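Side-chain contacts in metallophosphoesterase (Clostridium thermocellum, PDB 4J6O), which probably hydrolyses 2',3'-cyclic phosphates and other phosphoesters at a manganese site, as the phosphatase part of a bacterial RNA repair enzyme: residues H21-E26 and K250-P255; D65-G70 and E75-V80. One frame throughout, in Å; residues are numbered along the deposited sequence. Where two conformers were deposited one is given.

Contact 1: residues H21-E26 and K250-P255; sequences HGCYDE and KTYYEP. With MN (manganese (II) ion), chain J.
Cys23 and Tyr252 are the nearest pair by CA atoms, 8.5 Å apart, where the turn leading into helix 24-33 faces the irregular tail 250-255; the gap is bridged by side chains. Tyr252 reaches across it with its ring. Its OH donates to Glu26 OE2 at 2.6 Å, meeting the syn lone pair of that oxygen. Glu26 comes from the opposite direction, its chain bent at chi2 (78°), and its OE2 lies at the ring edge, the carboxylate plane turned 87° from that of the ring. Leu249 N bonds to the same OE2, so two donors hold this oxygen of the buried Glu26. Water 1 also reaches the phenol oxygen, donating to Tyr252 OH at 2.6 Å and to Asp25 OD2 at 2.8 Å, tying a second helix carboxylate to the tyrosine. Cys23, at the N-cap position and the centre of an inverse gamma turn, sets SG obliquely to the ring, 4.5 Å from its centroid and 3.7 Å from Tyr252 CD2. Lys250 CB lies over one ring face, offset toward the rim. At the far end of the turn, His21 NE2 binds manganese at 2.3 Å, while its ND1 bonds to Val67 O. The Asp19-His21 pair before the helix is the D-x-H metal motif of calcineurin-like phosphoesterases, and Tyr252 joins the segment after strand 242-247 to the first turn of the helix that follows this motif.

Contact 2: residues D65-G70 and E75-V80; sequences DLVDRG and EVLKLV. With MN (manganese (II) ion), chain J.
Leu66 and Val80 meet tip to tip, Leu66 CD1 lying 3.8 Å from Val80 CG1, where the loop after strand 59-62 packs on helix 73-86. With CD1 anti to CA (chi2 -180°), Leu66 sends that methyl out to Val80, one helical turn beyond Val76. Nearer the loop backbone, Val76 CG1 touches Leu66 CB at 4.1 Å and Leu66 O at 3.8 Å. Val67 adds a second branch: its CG1 sits against both methyls of Leu77, 4.0 Å from Leu77 CD1, with the two side chains set obliquely. Val76 and Val80 thus grip one leucine while Leu77 takes the neighbouring valine, all in buried, apolar surroundings. Phe136 of helix 127-138 packs on Leu66 and Val80, and Phe129 of the same helix on Leu77.

The loop turns Asp65 toward the metal. Asp65 OD2 binds manganese at 2.2 Å, and Asp65 OD1 accepts a hydrogen bond from His96 N, so both carboxylate oxygens are engaged. Asp97 receives the backbone N-H groups of Asp65 and Leu66 on its two oxygens, and Asp68 OD2 is hydrogen-bonded to His96 ND1, which would fix the tilt of that ring. Asp65 to Gly70, followed by a helix packed against them, carry the GDxxDRG signature of calcineurin-like phosphoesterases, here anchored by Leu66 and Val67 and presenting Asp65 to the metal.

Overall arrangement
Contacts 1 and 2 lie about 10 Å apart, centre to centre, on the same side of the chain's centre. Along the sequence, contact 2 is nested within the loop closed by contact 1. Residues 21-26 follow strand 14-17 and residues 65-70 follow strand 59-62, neighbouring parallel strands of the five-stranded sheet; residues 250-255 follow one of its edge strands, 242-247. Both loops therefore emerge beside each other and bring His21 and Asp65, with water 2, to one manganese. A probable backbone hydrogen bond, His21 N to Asp65 O at 2.9 Å, ties them directly. Metal ligands distant in sequence are thus gathered at one end of the sheet.

Contact 1: residues H21-E26 and K250-P255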
ATOM      1  N   HIS A  21      -0.223  -0.256  -7.640  1.00 18.87           N
ATOM      2  CA  HIS A  21      -1.196  -0.024  -8.715  1.00 20.06           C
ATOM      3  C   HIS A  21      -0.825  -0.849  -9.975  1.00 23.81           C
ATOM      4  O   HIS A  21      -0.720  -0.319 -11.093  1.00 21.87           O
ATOM      5  CB  HIS A  21      -1.273   1.468  -9.049  1.00 18.15           C
ATOM      6  CG  HIS A  21      -2.004   2.261  -8.020  1.00 19.52           C
ATOM      7  ND1 HIS A  21      -3.295   1.950  -7.642  1.00 18.87           N
ATOM      8  CD2 HIS A  21      -1.655   3.359  -7.316  1.00 18.63           C
ATOM      9  CE1 HIS A  21      -3.686   2.786  -6.701  1.00 18.57           C
ATOM     10  NE2 HIS A  21      -2.720   3.664  -6.497  1.00 17.28           N
ATOM     11  N   GLY A  22      -0.637  -2.143  -9.778  1.00 20.82           N
ATOM     12  CA  GLY A  22      -0.515  -3.064 -10.900  1.00 20.50           C
ATOM     13  C   GLY A  22       0.834  -3.074 -11.587  1.00 21.49           C
ATOM     14  O   GLY A  22       0.978  -3.704 -12.612  1.00 22.87           O
ATOM     15  N   CYS A  23       1.802  -2.343 -11.036  1.00 19.58           N
ATOM     16  CA  CYS A  23       3.101  -2.248 -11.698  1.00 18.73           C
ATOM     17  C   CYS A  23       4.029  -3.430 -11.288  1.00 20.68           C
ATOM     18  O   CYS A  23       5.015  -3.227 -10.584  1.00 22.42           O
ATOM     19  CB  CYS A  23       3.750  -0.945 -11.367  1.00 19.63           C
ATOM     20  SG  CYS A  23       2.833   0.457 -12.173  1.00 22.39           S
ATOM     21  N   TYR A  24       3.662  -4.614 -11.704  1.00 23.53           N
ATOM     22  CA  TYR A  24       4.446  -5.792 -11.368  1.00 25.01           C
ATOM     23  C   TYR A  24       5.919  -5.698 -11.793  1.00 24.22           C
ATOM     24  O   TYR A  24       6.801  -6.121 -11.025  1.00 22.34           O
ATOM     25  CB  TYR A  24       3.817  -7.045 -11.988  1.00 23.49           C
ATOM     26  CG  TYR A  24       4.641  -8.282 -11.733  1.00 25.09           C
ATOM     27  CD1 TYR A  24       4.508  -8.962 -10.543  1.00 28.36           C
ATOM     28  CD2 TYR A  24       5.573  -8.698 -12.640  1.00 27.91           C
ATOM     29  CE1 TYR A  24       5.267 -10.086 -10.293  1.00 28.79           C
ATOM     30  CE2 TYR A  24       6.351  -9.828 -12.387  1.00 30.34           C
ATOM     31  CZ  TYR A  24       6.185 -10.496 -11.199  1.00 34.73           C
ATOM     32  OH  TYR A  24       6.946 -11.631 -10.933  1.00 38.73           O
ATOM     33  N   ASP A  25       6.212  -5.191 -13.004  1.00 24.93           N
ATOM     34  CA  ASP A  25       7.593  -5.265 -13.499  1.00 26.82           C
ATOM     35  C   ASP A  25       8.483  -4.469 -12.554  1.00 22.06           C
ATOM     36  O   ASP A  25       9.614  -4.914 -12.192  1.00 23.41           O
ATOM     37  CB  ASP A  25       7.705  -4.723 -14.927  1.00 26.76           C
ATOM     38  CG  ASP A  25       7.023  -5.601 -15.951  1.00 29.80           C
ATOM     39  OD1 ASP A  25       6.800  -6.793 -15.669  1.00 31.67           O
ATOM     40  OD2 ASP A  25       6.733  -5.068 -17.075  1.00 33.29           O
ATOM     41  N   GLU A  26       7.961  -3.320 -12.129  1.00 22.57           N
ATOM     42  CA  GLU A  26       8.739  -2.407 -11.302  1.00 19.52           C
ATOM     43  C   GLU A  26       8.841  -2.981  -9.898  1.00 23.11           C
ATOM     44  O   GLU A  26       9.849  -2.817  -9.242  1.00 22.86           O
ATOM     45  CB  GLU A  26       8.094  -1.027 -11.195  1.00 18.40           C
ATOM     46  CG  GLU A  26       8.211  -0.164 -12.487  1.00 23.91           C
ATOM     47  CD  GLU A  26       7.238  -0.548 -13.566  1.00 23.29           C
ATOM     48  OE1 GLU A  26       6.351  -1.408 -13.383  1.00 22.43           O
ATOM     49  OE2 GLU A  26       7.360   0.036 -14.668  1.00 25.73           O
ATOM     50  N   LYS A 250       7.455   2.835 -18.134  1.00 31.05           N
ATOM     51  CA  LYS A 250       6.569   3.594 -19.022  1.00 33.57           C
ATOM     52  C   LYS A 250       5.640   4.411 -18.166  1.00 31.91           C
ATOM     53  O   LYS A 250       5.517   4.188 -16.952  1.00 32.67           O
ATOM     54  CB  LYS A 250       5.631   2.704 -19.887  1.00 38.32           C
ATOM     55  CG  LYS A 250       6.250   1.512 -20.559  1.00 68.40           C
ATOM     56  CD  LYS A 250       5.209   0.626 -21.260  1.00 71.82           C
ATOM     57  CE  LYS A 250       5.867  -0.689 -21.746  1.00 77.56           C
ATOM     58  NZ  LYS A 250       7.186  -0.508 -22.461  1.00 72.40           N
ATOM     59  N   THR A 251       4.942   5.334 -18.812  1.00 36.20           N
ATOM     60  CA  THR A 251       3.829   6.010 -18.147  1.00 38.00           C
ATOM     61  C   THR A 251       2.552   5.191 -18.349  1.00 40.58           C
ATOM     62  O   THR A 251       1.992   5.177 -19.432  1.00 41.02           O
ATOM     63  CB  THR A 251       3.577   7.424 -18.721  1.00 45.32           C
ATOM     64  OG1 THR A 251       4.642   8.303 -18.339  1.00 41.77           O
ATOM     65  CG2 THR A 251       2.288   7.962 -18.176  1.00 41.68           C
ATOM     66  N   TYR A 252       2.058   4.538 -17.305  1.00 30.99           N
ATOM     67  CA  TYR A 252       0.966   3.588 -17.521  1.00 29.69           C
ATOM     68  C   TYR A 252      -0.391   4.243 -17.405  1.00 33.51           C
ATOM     69  O   TYR A 252      -1.369   3.749 -17.946  1.00 37.06           O
ATOM     70  CB  TYR A 252       1.019   2.464 -16.494  1.00 26.99           C
ATOM     71  CG  TYR A 252       2.297   1.636 -16.529  1.00 26.01           C
ATOM     72  CD1 TYR A 252       2.507   0.713 -17.532  1.00 30.79           C
ATOM     73  CD2 TYR A 252       3.273   1.799 -15.554  1.00 26.02           C
ATOM     74  CE1 TYR A 252       3.658  -0.032 -17.575  1.00 31.22           C
ATOM     75  CE2 TYR A 252       4.469   1.053 -15.605  1.00 28.24           C
ATOM     76  CZ  TYR A 252       4.619   0.135 -16.610  1.00 31.39           C
ATOM     77  OH  TYR A 252       5.787  -0.614 -16.686  1.00 32.25           O
ATOM     78  N   TYR A 253      -0.439   5.397 -16.758  1.00 30.49           N
ATOM     79  CA  TYR A 253      -1.740   5.979 -16.383  1.00 32.29           C
ATOM     80  C   TYR A 253      -1.533   7.458 -16.179  1.00 32.97           C
ATOM     81  O   TYR A 253      -0.467   7.885 -15.770  1.00 33.73           O
ATOM     82  CB  TYR A 253      -2.263   5.328 -15.084  1.00 27.85           C
ATOM     83  CG  TYR A 253      -3.776   5.359 -15.026  1.00 30.05           C
ATOM     84  CD1 TYR A 253      -4.534   4.325 -15.570  1.00 35.46           C
ATOM     85  CD2 TYR A 253      -4.418   6.410 -14.417  1.00 30.76           C
ATOM     86  CE1 TYR A 253      -5.908   4.328 -15.498  1.00 32.76           C
ATOM     87  CE2 TYR A 253      -5.808   6.428 -14.325  1.00 32.25           C
ATOM     88  CZ  TYR A 253      -6.543   5.410 -14.902  1.00 38.54           C
ATOM     89  OH  TYR A 253      -7.928   5.493 -14.819  1.00 47.65           O
ATOM     90  N   GLU A 254      -2.531   8.286 -16.496  1.00 32.76           N
ATOM     91  CA  GLU A 254      -2.397   9.723 -16.303  1.00 36.15           C
ATOM     92  C   GLU A 254      -2.748  10.158 -14.905  1.00 41.18           C
ATOM     93  O   GLU A 254      -3.778   9.718 -14.345  1.00 39.51           O
ATOM     94  CB  GLU A 254      -3.326  10.490 -17.268  1.00 43.36           C
ATOM     95  CG  GLU A 254      -3.692   9.719 -18.535  1.00 83.42           C
ATOM     96  CD  GLU A 254      -4.219  10.606 -19.664  1.00100.74           C
ATOM     97  OE1 GLU A 254      -4.494  11.809 -19.425  1.00 89.75           O
ATOM     98  OE2 GLU A 254      -4.354  10.088 -20.798  1.00105.07           O
ATOM     99  N   PRO A 255      -1.919  11.044 -14.315  1.00 39.93           N
ATOM    100  CA  PRO A 255      -2.222  11.483 -12.943  1.00 36.61           C
ATOM    101  C   PRO A 255      -3.433  12.409 -12.904  1.00 36.89           C
ATOM    102  O   PRO A 255      -3.936  12.780 -13.985  1.00 39.60           O
ATOM    103  CB  PRO A 255      -0.933  12.187 -12.491  1.00 44.15           C
ATOM    104  CG  PRO A 255      -0.260  12.612 -13.766  1.00 40.68           C
ATOM    105  CD  PRO A 255      -0.643  11.595 -14.831  1.00 42.62           C
TER
HETATM  106 MN    MN J 508      -2.815   5.091  -4.707  1.00 18.86          MN
HETATM  107  O   HOH W   1       6.671  -2.530 -18.211  1.00 43.51           O
HETATM  108  O   HOH W   2      -1.375   6.541  -5.781  1.00 20.73           O

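Contact 2: residues D65-G70 and E75-V80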
ATOM      1  N   ASP A  65      -2.843  -0.205  -1.928  1.00 17.48           N
ATOM      2  CA  ASP A  65      -3.146   0.278  -3.302  1.00 16.91           C
ATOM      3  C   ASP A  65      -2.373  -0.590  -4.299  1.00 18.40           C
ATOM      4  O   ASP A  65      -1.590  -0.118  -5.132  1.00 19.43           O
ATOM      5  CB  ASP A  65      -2.850   1.757  -3.474  1.00 18.78           C
ATOM      6  CG  ASP A  65      -4.121   2.632  -3.252  1.00 23.92           C
ATOM      7  OD1 ASP A  65      -5.106   2.061  -2.766  1.00 19.19           O
ATOM      8  OD2 ASP A  65      -4.118   3.837  -3.534  1.00 18.58           O
ATOM      9  N   LEU A  66      -2.580  -1.900  -4.154  1.00 18.99           N
ATOM     10  CA  LEU A  66      -2.003  -2.939  -5.060  1.00 18.72           C
ATOM     11  C   LEU A  66      -2.696  -2.964  -6.406  1.00 21.32           C
ATOM     12  O   LEU A  66      -2.069  -3.300  -7.425  1.00 20.94           O
ATOM     13  CB  LEU A  66      -2.168  -4.332  -4.395  1.00 19.86           C
ATOM     14  CG  LEU A  66      -1.663  -4.460  -2.979  1.00 22.23           C
ATOM     15  CD1 LEU A  66      -1.945  -5.933  -2.560  1.00 25.15           C
ATOM     16  CD2 LEU A  66      -0.174  -4.131  -2.870  1.00 18.72           C
ATOM     17  N   VAL A  67      -3.988  -2.584  -6.414  1.00 20.23           N
ATOM     18  CA  VAL A  67      -4.807  -2.755  -7.597  1.00 21.48           C
ATOM     19  C   VAL A  67      -5.120  -1.434  -8.275  1.00 21.36           C
ATOM     20  O   VAL A  67      -4.765  -0.385  -7.769  1.00 22.03           O
ATOM     21  CB  VAL A  67      -6.129  -3.487  -7.209  1.00 22.62           C
ATOM     22  CG1 VAL A  67      -5.819  -4.829  -6.489  1.00 23.36           C
ATOM     23  CG2 VAL A  67      -6.965  -2.622  -6.271  1.00 23.90           C
ATOM     24  N   ASP A  68      -5.703  -1.525  -9.480  1.00 24.28           N
ATOM     25  CA  ASP A  68      -6.121  -0.387 -10.319  1.00 21.71           C
ATOM     26  C   ASP A  68      -5.002   0.214 -11.140  1.00 25.07           C
ATOM     27  O   ASP A  68      -3.837   0.189 -10.720  1.00 22.70           O
ATOM     28  CB  ASP A  68      -6.813   0.695  -9.483  1.00 24.12           C
ATOM     29  CG  ASP A  68      -8.193   0.235  -8.951  1.00 27.87           C
ATOM     30  OD1 ASP A  68      -8.587  -0.921  -9.190  1.00 27.14           O
ATOM     31  OD2 ASP A  68      -8.830   1.041  -8.257  1.00 29.14           O
ATOM     32  N   ARG A  69      -5.355   0.668 -12.348  1.00 25.66           N
ATOM     33  CA  ARG A  69      -4.542   1.522 -13.226  1.00 24.51           C
ATOM     34  C   ARG A  69      -3.513   0.787 -14.043  1.00 25.77           C
ATOM     35  O   ARG A  69      -3.469   0.912 -15.267  1.00 27.32           O
ATOM     36  CB  ARG A  69      -3.834   2.659 -12.508  1.00 21.78           C
ATOM     37  CG  ARG A  69      -4.800   3.686 -11.889  1.00 24.59           C
ATOM     38  CD  ARG A  69      -4.036   4.844 -11.292  1.00 25.47           C
ATOM     39  NE  ARG A  69      -4.938   5.897 -10.778  1.00 24.28           N
ATOM     40  CZ  ARG A  69      -5.102   6.171  -9.491  1.00 24.51           C
ATOM     41  NH1 ARG A  69      -4.479   5.454  -8.548  1.00 23.46           N
ATOM     42  NH2 ARG A  69      -5.928   7.158  -9.113  1.00 25.04           N
ATOM     43  N   GLY A  70      -2.667   0.029 -13.359  1.00 23.79           N
ATOM     44  CA  GLY A  70      -1.524  -0.565 -14.052  1.00 25.01           C
ATOM     45  C   GLY A  70      -1.770  -1.842 -14.837  1.00 24.98           C
ATOM     46  O   GLY A  70      -2.868  -2.402 -14.826  1.00 26.29           O
ATOM     47  N   GLU A  75      -0.885 -10.233 -11.296  1.00 28.95           N
ATOM     48  CA  GLU A  75       0.445 -10.712 -10.942  0.59 29.00           C
ATOM     49  C   GLU A  75       0.902 -10.048  -9.650  1.00 32.86           C
ATOM     50  O   GLU A  75       1.472 -10.729  -8.788  1.00 27.77           O
ATOM     51  CB  GLU A  75       1.461 -10.465 -12.056  0.59 29.79           C
ATOM     52  CG  GLU A  75       1.216 -11.306 -13.313  0.59 44.45           C
ATOM     53  CD  GLU A  75       0.873 -12.766 -13.014  0.59 56.15           C
ATOM     54  OE1 GLU A  75       1.695 -13.464 -12.374  0.59 36.83           O
ATOM     55  OE2 GLU A  75      -0.232 -13.208 -13.416  0.59 53.41           O
ATOM     56  N   VAL A  76       0.656  -8.733  -9.519  1.00 27.54           N
ATOM     57  CA  VAL A  76       0.945  -8.074  -8.252  1.00 21.70           C
ATOM     58  C   VAL A  76       0.199  -8.780  -7.109  1.00 26.17           C
ATOM     59  O   VAL A  76       0.745  -9.043  -6.050  1.00 25.20           O
ATOM     60  CB  VAL A  76       0.539  -6.575  -8.262  1.00 21.23           C
ATOM     61  CG1 VAL A  76       0.654  -5.961  -6.876  1.00 21.09           C
ATOM     62  CG2 VAL A  76       1.441  -5.794  -9.247  1.00 25.21           C
ATOM     63  N   LEU A  77      -1.078  -9.065  -7.327  1.00 25.63           N
ATOM     64  CA  LEU A  77      -1.858  -9.689  -6.271  1.00 28.75           C
ATOM     65  C   LEU A  77      -1.299 -11.056  -5.907  1.00 30.05           C
ATOM     66  O   LEU A  77      -1.150 -11.397  -4.716  1.00 28.46           O
ATOM     67  CB  LEU A  77      -3.317  -9.836  -6.718  1.00 25.58           C
ATOM     68  CG  LEU A  77      -4.111  -8.551  -6.549  1.00 27.76           C
ATOM     69  CD1 LEU A  77      -5.397  -8.680  -7.353  1.00 30.40           C
ATOM     70  CD2 LEU A  77      -4.410  -8.297  -5.094  1.00 25.06           C
ATOM     71  N   LYS A  78      -0.975 -11.841  -6.916  1.00 29.57           N
ATOM     72  CA  LYS A  78      -0.457 -13.187  -6.619  1.00 29.99           C
ATOM     73  C   LYS A  78       0.842 -13.103  -5.831  1.00 30.80           C
ATOM     74  O   LYS A  78       1.087 -13.878  -4.920  1.00 31.94           O
ATOM     75  CB  LYS A  78      -0.219 -13.946  -7.925  1.00 34.01           C
ATOM     76  CG  LYS A  78      -1.502 -14.294  -8.637  1.00 32.12           C
ATOM     77  CD  LYS A  78      -1.255 -14.822 -10.020  1.00 37.27           C
ATOM     78  CE  LYS A  78      -2.547 -14.859 -10.799  1.00 38.76           C
ATOM     79  NZ  LYS A  78      -2.314 -15.565 -12.042  1.00 39.12           N
ATOM     80  N   LEU A  79       1.706 -12.189  -6.240  1.00 27.30           N
ATOM     81  CA  LEU A  79       2.998 -12.045  -5.595  1.00 26.49           C
ATOM     82  C   LEU A  79       2.795 -11.607  -4.150  1.00 26.46           C
ATOM     83  O   LEU A  79       3.342 -12.210  -3.243  1.00 29.00           O
ATOM     84  CB  LEU A  79       3.904 -11.076  -6.372  1.00 26.82           C
ATOM     85  CG  LEU A  79       5.251 -10.817  -5.711  1.00 29.75           C
ATOM     86  CD1 LEU A  79       6.083 -12.087  -5.880  1.00 28.27           C
ATOM     87  CD2 LEU A  79       5.977  -9.613  -6.366  1.00 30.74           C
ATOM     88  N   VAL A  80       2.027 -10.535  -3.931  1.00 23.96           N
ATOM     89  CA  VAL A  80       1.861 -10.012  -2.582  1.00 23.75           C
ATOM     90  C   VAL A  80       1.135 -10.983  -1.628  1.00 24.09           C
ATOM     91  O   VAL A  80       1.554 -11.184  -0.472  1.00 25.37           O
ATOM     92  CB  VAL A  80       1.100  -8.658  -2.612  1.00 23.72           C
ATOM     93  CG1 VAL A  80       0.843  -8.184  -1.205  1.00 24.10           C
ATOM     94  CG2 VAL A  80       1.940  -7.673  -3.377  1.00 22.90           C
TER
HETATM   95 MN    MN J 508      -2.815   5.091  -4.707  1.00 18.86          MN
HETATM   96  O   HOH W   2      -1.375   6.541  -5.781  1.00 20.73           O